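Local coordinates for aldehyde dehydrogenase family protein (Pseudomonas syringae pv. tomato, PDB 6X9L), which probably oxidises long-chain aliphatic aldehydes such as octanal, using NAD+ as the electron acceptor, at residues R285-S290 against F393-C398; K261-L266 against P294-V299; A354-G359 against T376-V381. The protein carries 1 engineered substitution. All coordinates share one frame; numbering follows the deposited sequence.

Contact 1: residues R285-S290 against F393-C398. With NAD (nicotinamide-adenine-dinucleotide), chain D; OYA (octanal), chain C.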
loop_
_atom_site.group_PDB
_atom_site.type_symbol
_atom_site.label_atom_id
_atom_site.label_comp_id
_atom_site.label_asym_id
_atom_site.label_seq_id
_atom_site.Cartn_x
_atom_site.Cartn_y
_atom_site.Cartn_z
ATOM N N ARG A 285 -8.477 28.163 8.004
ATOM C CA ARG A 285 -8.724 28.169 6.565
ATOM C C ARG A 285 -9.826 27.175 6.209
ATOM O O ARG A 285 -9.883 26.060 6.738
ATOM C CB ARG A 285 -7.433 27.838 5.811
ATOM C CG ARG A 285 -7.562 27.819 4.289
ATOM C CD ARG A 285 -6.453 28.611 3.556
ATOM N NE ARG A 285 -5.100 28.095 3.787
ATOM C CZ ARG A 285 -4.155 28.731 4.491
ATOM N NH1 ARG A 285 -4.398 29.922 5.042
ATOM N NH2 ARG A 285 -2.963 28.169 4.647
ATOM N N ASN A 286 -10.711 27.584 5.306
ATOM C CA ASN A 286 -11.846 26.751 4.921
ATOM C C ASN A 286 -12.677 26.415 6.160
ATOM O O ASN A 286 -13.229 25.320 6.294
ATOM C CB ASN A 286 -11.383 25.482 4.183
ATOM C CG ASN A 286 -12.489 24.860 3.317
ATOM O OD1 ASN A 286 -13.207 25.560 2.591
ATOM N ND2 ASN A 286 -12.626 23.537 3.395
ATOM N N VAL A 287 -12.738 27.381 7.077
ATOM C CA VAL A 287 -13.447 27.331 8.357
ATOM C C VAL A 287 -13.091 26.039 9.095
ATOM O O VAL A 287 -13.959 25.336 9.631
ATOM C CB VAL A 287 -14.968 27.540 8.154
ATOM C CG1 VAL A 287 -15.503 26.658 7.091
ATOM C CG2 VAL A 287 -15.751 27.370 9.453
ATOM N N GLY A 288 -11.793 25.741 9.158
ATOM C CA GLY A 288 -11.325 24.547 9.816
ATOM C C GLY A 288 -11.651 23.238 9.130
ATOM O O GLY A 288 -11.324 22.184 9.678
ATOM N N GLN A 289 -12.288 23.252 7.959
ATOM C CA GLN A 289 -12.719 22.008 7.323
ATOM C C GLN A 289 -11.621 21.511 6.384
ATOM O O GLN A 289 -11.730 21.539 5.159
ATOM C CB GLN A 289 -14.039 22.211 6.604
ATOM C CG GLN A 289 -15.192 22.604 7.524
ATOM C CD GLN A 289 -16.389 23.113 6.747
ATOM O OE1 GLN A 289 -17.521 22.659 6.937
ATOM N NE2 GLN A 289 -16.140 24.053 5.852
ATOM N N SER A 290 -10.540 21.043 7.006
ATOM C CA SER A 290 -9.344 20.621 6.290
ATOM C C SER A 290 -8.513 19.711 7.193
ATOM O O SER A 290 -8.173 20.086 8.323
ATOM C CB SER A 290 -8.551 21.834 5.856
ATOM O OG SER A 290 -7.246 21.446 5.538
ATOM N N PHE A 393 -12.616 19.293 12.682
ATOM C CA PHE A 393 -13.078 19.660 11.346
ATOM C C PHE A 393 -14.008 20.869 11.388
ATOM O O PHE A 393 -15.012 20.935 10.689
ATOM C CB PHE A 393 -13.732 18.477 10.637
ATOM C CG PHE A 393 -13.238 18.287 9.243
ATOM C CD1 PHE A 393 -11.888 18.060 9.004
ATOM C CD2 PHE A 393 -14.104 18.411 8.159
ATOM C CE1 PHE A 393 -11.403 17.911 7.696
ATOM C CE2 PHE A 393 -13.647 18.259 6.857
ATOM C CZ PHE A 393 -12.289 18.011 6.620
ATOM N N GLY A 394 -13.642 21.843 12.209
ATOM C CA GLY A 394 -14.299 23.123 12.280
ATOM C C GLY A 394 -13.290 24.113 12.824
ATOM O O GLY A 394 -12.134 23.759 13.084
ATOM N N PRO A 395 -13.690 25.369 13.016
ATOM C CA PRO A 395 -12.686 26.405 13.381
ATOM C C PRO A 395 -12.409 26.459 14.886
ATOM O O PRO A 395 -12.867 27.347 15.629
ATOM C CB PRO A 395 -13.333 27.689 12.865
ATOM C CG PRO A 395 -14.823 27.421 13.048
ATOM C CD PRO A 395 -15.027 25.945 12.765
ATOM N N VAL A 396 -11.626 25.486 15.349
ATOM C CA VAL A 396 -11.359 25.280 16.762
ATOM C C VAL A 396 -9.864 25.062 16.895
ATOM O O VAL A 396 -9.335 24.050 16.418
ATOM C CB VAL A 396 -12.137 24.089 17.337
ATOM C CG1 VAL A 396 -11.777 23.877 18.803
ATOM C CG2 VAL A 396 -13.642 24.294 17.154
ATOM N N LEU A 397 -9.180 25.998 17.538
ATOM C CA LEU A 397 -7.736 25.945 17.672
ATOM C C LEU A 397 -7.385 25.714 19.134
ATOM O O LEU A 397 -7.937 26.381 20.016
ATOM C CB LEU A 397 -7.098 27.237 17.154
ATOM C CG LEU A 397 -5.612 27.471 17.472
ATOM C CD1 LEU A 397 -4.756 26.371 16.869
ATOM C CD2 LEU A 397 -5.153 28.827 16.989
ATOM N N CYS A 398 -6.481 24.762 19.383
ATOM C CA CYS A 398 -5.975 24.469 20.717
ATOM C C CYS A 398 -4.599 25.083 20.906
ATOM O O CYS A 398 -3.746 25.003 20.020
ATOM C CB CYS A 398 -5.894 22.962 20.968
ATOM S SG CYS A 398 -7.493 22.178 21.207
HETATM P PA NAD D . -16.341 10.620 5.234
HETATM O O1A NAD D . -15.285 9.685 5.704
HETATM O O2A NAD D . -17.557 10.612 6.076
HETATM O O5B NAD D . -16.727 10.337 3.688
HETATM C C5B NAD D . -15.745 10.370 2.668
HETATM C C4B NAD D . -16.264 9.655 1.412
HETATM O O4B NAD D . -16.509 8.300 1.725
HETATM C C3B NAD D . -17.595 10.199 0.913
HETATM O O3B NAD D . -17.589 10.138 -0.508
HETATM C C2B NAD D . -18.625 9.228 1.463
HETATM O O2B NAD D . -19.778 9.124 0.656
HETATM C C1B NAD D . -17.845 7.946 1.385
HETATM N N9A NAD D . -18.240 6.944 2.367
HETATM C C8A NAD D . -18.798 7.124 3.615
HETATM N N7A NAD D . -18.922 5.898 4.178
HETATM C C5A NAD D . -18.456 4.966 3.313
HETATM C C6A NAD D . -18.346 3.586 3.379
HETATM N N6A NAD D . -18.602 2.951 4.523
HETATM N N1A NAD D . -17.797 2.908 2.312
HETATM C C2A NAD D . -17.364 3.581 1.193
HETATM N N3A NAD D . -17.472 4.954 1.128
HETATM C C4A NAD D . -18.015 5.618 2.175
HETATM O O3 NAD D . -15.660 12.069 5.052
HETATM P PN NAD D . -15.952 13.431 5.856
HETATM O O1N NAD D . -15.612 13.242 7.287
HETATM O O2N NAD D . -17.281 13.949 5.487
HETATM O O5D NAD D . -14.762 14.247 5.090
HETATM C C5D NAD D . -13.843 14.998 5.844
HETATM C C4D NAD D . -12.695 14.082 6.273
HETATM O O4D NAD D . -11.834 13.845 5.173
HETATM C C3D NAD D . -11.855 14.741 7.350
HETATM O O3D NAD D . -11.386 13.751 8.231
HETATM C C2D NAD D . -10.675 15.253 6.565
HETATM O O2D NAD D . -9.525 15.421 7.365
HETATM C C1D NAD D . -10.501 14.146 5.530
HETATM N N1N NAD D . -9.668 14.674 4.443
HETATM C C2N NAD D . -8.413 14.164 4.251
HETATM C C3N NAD D . -7.593 14.687 3.260
HETATM C C7N NAD D . -6.206 14.177 3.023
HETATM O O7N NAD D . -5.594 14.554 1.815
HETATM N N7N NAD D . -5.572 13.415 3.919
HETATM C C4N NAD D . -8.048 15.735 2.469
HETATM C C5N NAD D . -9.319 16.250 2.681
HETATM C C6N NAD D . -10.122 15.717 3.683
HETATM C C14 OYA C . -3.187 25.914 1.139
HETATM C C5 OYA C . -4.020 24.728 1.586
HETATM C C6 OYA C . -4.301 23.845 0.385
HETATM C C11 OYA C . -5.483 22.952 0.683
HETATM C C7 OYA C . -5.053 21.723 1.466
HETATM C C8 OYA C . -6.284 20.833 1.622
HETATM C C9 OYA C . -5.931 19.403 2.015
HETATM C C10 OYA C . -6.420 19.082 3.413
HETATM O OAB OYA C . -7.552 18.674 3.576
#

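Contact 2: residues K261-L266 against P294-V299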
loop_
_atom_site.group_PDB
_atom_site.type_symbol
_atom_site.label_atom_id
_atom_site.label_comp_id
_atom_site.label_asym_id
_atom_site.label_seq_id
_atom_site.Cartn_x
_atom_site.Cartn_y
_atom_site.Cartn_z
ATOM N N LYS A 261 -4.434 15.846 13.063
ATOM C CA LYS A 261 -4.427 16.772 14.202
ATOM C C LYS A 261 -3.097 17.527 14.151
ATOM O O LYS A 261 -2.238 17.407 15.021
ATOM C CB LYS A 261 -4.568 16.056 15.543
ATOM C CG LYS A 261 -5.796 16.389 16.325
ATOM C CD LYS A 261 -5.908 17.846 16.747
ATOM C CE LYS A 261 -7.363 18.078 17.104
ATOM N NZ LYS A 261 -7.662 19.316 17.831
ATOM N N SER A 262 -2.914 18.309 13.106
ATOM C CA SER A 262 -1.579 18.727 12.746
ATOM C C SER A 262 -1.065 19.757 13.744
ATOM O O SER A 262 -1.784 20.706 14.089
ATOM C CB SER A 262 -1.564 19.269 11.315
ATOM O OG SER A 262 -1.986 18.259 10.398
ATOM N N PRO A 263 0.154 19.586 14.260
ATOM C CA PRO A 263 0.712 20.549 15.214
ATOM C C PRO A 263 1.358 21.737 14.522
ATOM O O PRO A 263 1.811 21.665 13.380
ATOM C CB PRO A 263 1.761 19.723 15.969
ATOM C CG PRO A 263 2.220 18.706 14.967
ATOM C CD PRO A 263 1.002 18.394 14.095
ATOM N N ASN A 264 1.379 22.852 15.248
ATOM C CA ASN A 264 2.111 24.057 14.870
ATOM C C ASN A 264 2.986 24.419 16.072
ATOM O O ASN A 264 2.484 24.936 17.080
ATOM C CB ASN A 264 1.153 25.183 14.489
ATOM C CG ASN A 264 1.858 26.382 13.889
ATOM O OD1 ASN A 264 3.053 26.331 13.590
ATOM N ND2 ASN A 264 1.119 27.467 13.704
ATOM N N ILE A 265 4.283 24.112 15.974
ATOM C CA ILE A 265 5.253 24.437 17.015
ATOM C C ILE A 265 5.849 25.806 16.717
ATOM O O ILE A 265 6.467 26.006 15.668
ATOM C CB ILE A 265 6.376 23.391 17.106
ATOM C CG1 ILE A 265 5.873 22.013 17.555
ATOM C CG2 ILE A 265 7.460 23.884 18.063
ATOM C CD1 ILE A 265 6.998 20.976 17.644
ATOM N N LEU A 266 5.679 26.741 17.647
ATOM C CA LEU A 266 6.431 27.985 17.648
ATOM C C LEU A 266 7.650 27.783 18.550
ATOM O O LEU A 266 7.519 27.642 19.772
ATOM C CB LEU A 266 5.555 29.154 18.108
ATOM C CG LEU A 266 4.561 29.637 17.038
ATOM C CD1 LEU A 266 3.724 28.468 16.433
ATOM C CD2 LEU A 266 3.650 30.735 17.573
ATOM N N PRO A 294 -3.394 23.100 10.840
ATOM C CA PRO A 294 -2.610 23.148 12.105
ATOM C C PRO A 294 -3.403 23.643 13.315
ATOM O O PRO A 294 -3.284 24.773 13.782
ATOM C CB PRO A 294 -1.465 24.100 11.749
ATOM C CG PRO A 294 -2.049 25.011 10.690
ATOM C CD PRO A 294 -3.033 24.183 9.913
ATOM N N THR A 295 -4.192 22.733 13.882
ATOM C CA THR A 295 -5.162 23.022 14.931
ATOM C C THR A 295 -4.640 22.806 16.355
ATOM O O THR A 295 -5.395 23.021 17.313
ATOM C CB THR A 295 -6.397 22.157 14.718
ATOM O OG1 THR A 295 -5.966 20.815 14.491
ATOM C CG2 THR A 295 -7.171 22.639 13.519
ATOM N N ARG A 296 -3.395 22.363 16.520
ATOM C CA ARG A 296 -2.721 22.340 17.819
ATOM C C ARG A 296 -1.498 23.242 17.710
ATOM O O ARG A 296 -0.512 22.873 17.062
ATOM C CB ARG A 296 -2.307 20.920 18.221
ATOM C CG ARG A 296 -3.446 19.990 18.587
ATOM C CD ARG A 296 -3.163 18.579 18.132
ATOM N NE ARG A 296 -2.122 17.948 18.924
ATOM C CZ ARG A 296 -1.002 17.425 18.431
ATOM N NH1 ARG A 296 -0.759 17.430 17.131
ATOM N NH2 ARG A 296 -0.122 16.877 19.252
ATOM N N MET A 297 -1.569 24.424 18.325
ATOM C CA MET A 297 -0.474 25.390 18.306
ATOM C C MET A 297 0.340 25.229 19.585
ATOM O O MET A 297 -0.189 25.419 20.691
ATOM C CB MET A 297 -1.000 26.819 18.163
ATOM C CG MET A 297 0.085 27.838 17.925
ATOM S SD MET A 297 -0.514 29.535 17.835
ATOM C CE MET A 297 -0.900 29.655 16.081
ATOM N N ILE A 298 1.618 24.886 19.433
ATOM C CA ILE A 298 2.464 24.464 20.546
ATOM C C ILE A 298 3.523 25.539 20.774
ATOM O O ILE A 298 4.326 25.840 19.876
ATOM C CB ILE A 298 3.080 23.086 20.273
ATOM C CG1 ILE A 298 1.940 22.086 20.051
ATOM C CG2 ILE A 298 3.957 22.639 21.427
ATOM C CD1 ILE A 298 2.332 20.877 19.240
ATOM N N VAL A 299 3.513 26.122 21.973
ATOM C CA VAL A 299 4.225 27.374 22.235
ATOM C C VAL A 299 4.831 27.327 23.626
ATOM O O VAL A 299 4.358 26.603 24.513
ATOM C CB VAL A 299 3.283 28.595 22.112
ATOM C CG1 VAL A 299 2.760 28.734 20.690
ATOM C CG2 VAL A 299 2.112 28.465 23.070
#

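Contact 3: residues A354-G359 against T376-V381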
loop_
_atom_site.group_PDB
_atom_site.type_symbol
_atom_site.label_atom_id
_atom_site.label_comp_id
_atom_site.label_asym_id
_atom_site.label_seq_id
_atom_site.Cartn_x
_atom_site.Cartn_y
_atom_site.Cartn_z
ATOM N N ALA A 354 -11.016 23.181 29.551
ATOM C CA ALA A 354 -10.129 24.037 28.784
ATOM C C ALA A 354 -10.498 25.498 29.020
ATOM O O ALA A 354 -11.599 25.822 29.469
ATOM C CB ALA A 354 -10.214 23.696 27.302
ATOM N N LYS A 355 -9.558 26.384 28.730
ATOM C CA LYS A 355 -9.824 27.813 28.789
ATOM C C LYS A 355 -10.394 28.266 27.452
ATOM O O LYS A 355 -9.803 28.004 26.402
ATOM C CB LYS A 355 -8.553 28.598 29.116
ATOM C CG LYS A 355 -8.758 30.100 29.184
ATOM C CD LYS A 355 -7.429 30.823 29.134
ATOM C CE LYS A 355 -7.399 32.038 30.042
ATOM N NZ LYS A 355 -6.158 32.836 29.816
ATOM N N LEU A 356 -11.544 28.934 27.495
ATOM C CA LEU A 356 -12.194 29.473 26.303
ATOM C C LEU A 356 -11.658 30.878 26.072
ATOM O O LEU A 356 -12.167 31.862 26.611
ATOM C CB LEU A 356 -13.707 29.470 26.468
ATOM C CG LEU A 356 -14.540 29.897 25.258
ATOM C CD1 LEU A 356 -14.374 28.889 24.137
ATOM C CD2 LEU A 356 -16.000 30.067 25.624
ATOM N N VAL A 357 -10.606 30.968 25.261
ATOM C CA VAL A 357 -9.993 32.260 24.970
ATOM C C VAL A 357 -10.959 33.150 24.204
ATOM O O VAL A 357 -10.995 34.369 24.404
ATOM C CB VAL A 357 -8.686 32.057 24.182
ATOM C CG1 VAL A 357 -8.109 33.399 23.731
ATOM C CG2 VAL A 357 -7.679 31.244 24.993
ATOM N N CYS A 358 -11.741 32.564 23.304
ATOM C CA CYS A 358 -12.669 33.300 22.453
ATOM C C CYS A 358 -13.487 32.268 21.689
ATOM O O CYS A 358 -13.195 31.070 21.735
ATOM C CB CYS A 358 -11.937 34.233 21.497
ATOM S SG CYS A 358 -11.239 33.350 20.106
ATOM N N GLY A 359 -14.507 32.744 20.967
ATOM C CA GLY A 359 -15.436 31.824 20.336
ATOM C C GLY A 359 -16.372 31.231 21.376
ATOM O O GLY A 359 -16.609 31.814 22.427
ATOM N N THR A 376 -13.208 29.487 17.176
ATOM C CA THR A 376 -13.025 29.194 18.591
ATOM C C THR A 376 -11.577 28.841 18.902
ATOM O O THR A 376 -10.929 28.089 18.157
ATOM C CB THR A 376 -13.957 28.062 19.043
ATOM O OG1 THR A 376 -15.304 28.436 18.755
ATOM C CG2 THR A 376 -13.846 27.853 20.544
ATOM N N VAL A 377 -11.082 29.403 20.013
ATOM C CA VAL A 377 -9.729 29.174 20.504
ATOM C C VAL A 377 -9.801 28.728 21.965
ATOM O O VAL A 377 -10.407 29.405 22.808
ATOM C CB VAL A 377 -8.834 30.422 20.358
ATOM C CG1 VAL A 377 -7.484 30.179 20.966
ATOM C CG2 VAL A 377 -8.658 30.767 18.906
ATOM N N PHE A 378 -9.189 27.582 22.250
ATOM C CA PHE A 378 -8.973 27.070 23.588
ATOM C C PHE A 378 -7.501 27.194 23.960
ATOM O O PHE A 378 -6.613 27.017 23.119
ATOM C CB PHE A 378 -9.397 25.599 23.693
ATOM C CG PHE A 378 -10.867 25.397 23.658
ATOM C CD1 PHE A 378 -11.655 25.820 24.715
ATOM C CD2 PHE A 378 -11.475 24.783 22.573
ATOM C CE1 PHE A 378 -13.028 25.635 24.688
ATOM C CE2 PHE A 378 -12.850 24.596 22.550
ATOM C CZ PHE A 378 -13.627 25.029 23.605
ATOM N N SER A 379 -7.243 27.464 25.235
ATOM C CA SER A 379 -5.875 27.526 25.729
ATOM C C SER A 379 -5.773 26.725 27.019
ATOM O O SER A 379 -6.759 26.161 27.504
ATOM C CB SER A 379 -5.422 28.973 25.949
ATOM O OG SER A 379 -4.046 29.003 26.242
ATOM N N GLU A 380 -4.548 26.635 27.533
ATOM C CA GLU A 380 -4.237 25.835 28.746
ATOM C C GLU A 380 -4.770 24.435 28.491
ATOM O O GLU A 380 -5.370 23.853 29.378
ATOM C CB GLU A 380 -4.801 26.454 30.021
ATOM C CG GLU A 380 -3.935 27.556 30.585
ATOM C CD GLU A 380 -4.609 28.445 31.605
ATOM O OE1 GLU A 380 -5.701 28.081 32.074
ATOM O OE2 GLU A 380 -4.047 29.504 31.910
ATOM N N VAL A 381 -4.547 23.962 27.279
ATOM C CA VAL A 381 -5.062 22.659 26.799
ATOM C C VAL A 381 -4.080 21.546 27.139
ATOM O O VAL A 381 -2.898 21.669 26.880
ATOM C CB VAL A 381 -5.349 22.728 25.292
ATOM C CG1 VAL A 381 -5.425 21.358 24.651
ATOM C CG2 VAL A 381 -6.611 23.502 25.017
#

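Contact 1: residues R285-S290 against F393-C398
Val-287 to Ser-290 lie against the bend Phe-393 to Pro-395, with no hydrogen bond passing between the two segments. At the start of the first, Arg-285 turns from this interface to the substrate, its NE 3.9 Å from C14 at the tail of octanal. Asn-286 fixes the shape of the loop: its ND2 donates to Gln-289 O (2.8 Å), while its own O receives Gln-289 N and Gln-289 NE2 from opposite faces of the carbonyl plane. Val-287 lies alongside Pro-395, pointing the same way, CG2 to CD 3.7 Å. Gly-288, whose positive phi (70°) favours glycine, sets its CA against Gly-394 O (3.5 Å) in a C-H...O contact. Gln-289 puts its CA over the Phe-393 ring, 3.9 Å from the centroid and 11° off the normal, a CH-pi contact; Asn-159 ND2 and Ala-334 N also bind this glutamine. Ser-290 N sits over the same face, and its OG is 3.3 Å from C10, the aldehyde carbon of octanal, which is also hydrogen-bonded to N of the engineered Ala-291. The opposite face of Phe-393 carries the NAD ribose next to the nicotinamide. This is the aldehyde dehydrogenase active site, where the Phe-393 ring separates the loop leading to the substrate from that ribose.

Contact 2: residues K261-L266 against P294-V299
A beta-alpha-beta crossover, strand 263-266, helix 272-284, strand 296-300, brings Pro-263 to Leu-266 beside Arg-296 to Val-299 as parallel neighbours, their axes 4.4 Å apart and 20° from aligned. Asn-264 turns both its N and its O to the partner strand, bracketing Met-297: N donates to Arg-296 O (2.6 Å), and O accepts from Ile-298 N. Leu-266 N then donates to Ile-298 O (2.8 Å), and at the other end Arg-296 N makes a weak bond to Ser-262 O. The Arg-296 side chain adds a further bond upstream of the paired residues. Bent at chi2 and chi3, it folds back so that NH1 donates to Lys-261 O (2.6 Å), almost along the C=O axis though bent at the hydrogen (138°), and lies beside the Pro-263 ring, NH1 to CB 3.6 Å. The Lys-261 chain crosses it at about a right angle and carries NZ away to Ile-387 O. On the Pro-263 face, Ile-298 CD1 meets Pro-263 CB at 3.5 Å and the body of Ile-298 crosses Ile-265; helix 405-413 covers this layer. On the other face Asn-264 and Met-297 both hold CG anti to the backbone N (chi1 -171° in each), which lays the two chains side by side. Asn-264 ND2 is 3.8 Å from Met-297 CE. Its OD1 is bonded by Gln-424 NE2 of the neighbouring strand 422-424, its ND2 by Tyr-447 OH. The chemistry implies a buried junction in which the lysine and arginine, probably both positively charged, use different backbone carbonyls: Ile-387 O for NZ, Lys-261 O and, weakly through NH2, Ala-412 O for the guanidinium.

Contact 3: residues A354-G359 against T376-V381
Phe-378 lies across from Leu-356 as a non-hydrogen-bonded antiparallel pair, and its side chain serves both Ala-354 and Leu-356. CB begins 3.6 Å from Lys-355 O, an oxygen that also lies at the ring edge, near its plane. CG stands beside the CB of Ala-354, and CD1 comes closer to that methyl, 3.6 Å. Farther out, CE1 meets Leu-356 CD1, also at 3.6 Å, and CZ at the tip touches the same methyl. The leucine reaches the ring obliquely, with CG anti to its backbone N (chi1 -175°), and its CD1 also touches Thr-376 CG2. Ile-350 of helix 336-351 and Ile-387 of helix 386-389 pack on this phenyl.

Next to it, Lys-355 and Ser-379 form a hydrogen-bonded pair: Ser-379 N donates to Lys-355 O (2.9 Å) and Lys-355 N to Ser-379 O. Toward Gly-359 the register slips by one. Val-357 and Cys-358 both face Val-377, a classic beta bulge, and their N atoms make weak bonds to Val-377 O, whereas Val-377 N gives a straighter bond to Cys-358 O (3.2 Å, 170°), though from above the carbonyl plane. The chemistry implies an edge strand held by backbone bonds, one face packed by Phe-378, Leu-356 and Ala-354, the other joined to helix 304-316 by apolar packing and by Glu-308, which takes Lys-355 NZ in a salt bridge and Ser-379 OG in a hydrogen bond.

How the contacts relate
From the N terminus, segment 261-266 opens contact 2, which closes at 294-299 after the crossover helix. Before that closure the chain passes 285-290, the opening half of contact 1, so the two contacts cross; contact 1 shuts only at 393-398. Contact 3, a short loop from 354-359 to 376-381, opens and closes within that long excursion and follows contact 2 in series. All three reach one mixed sheet. Strand 396-402 lies between strands 376-379 and 296-300: Cys-398 bonds to Thr-295 and Met-297, and Pro-395 and Leu-397 to Thr-376. The sheet edge at contact 3 is thereby joined, through contact 1, to the central strands and the active site.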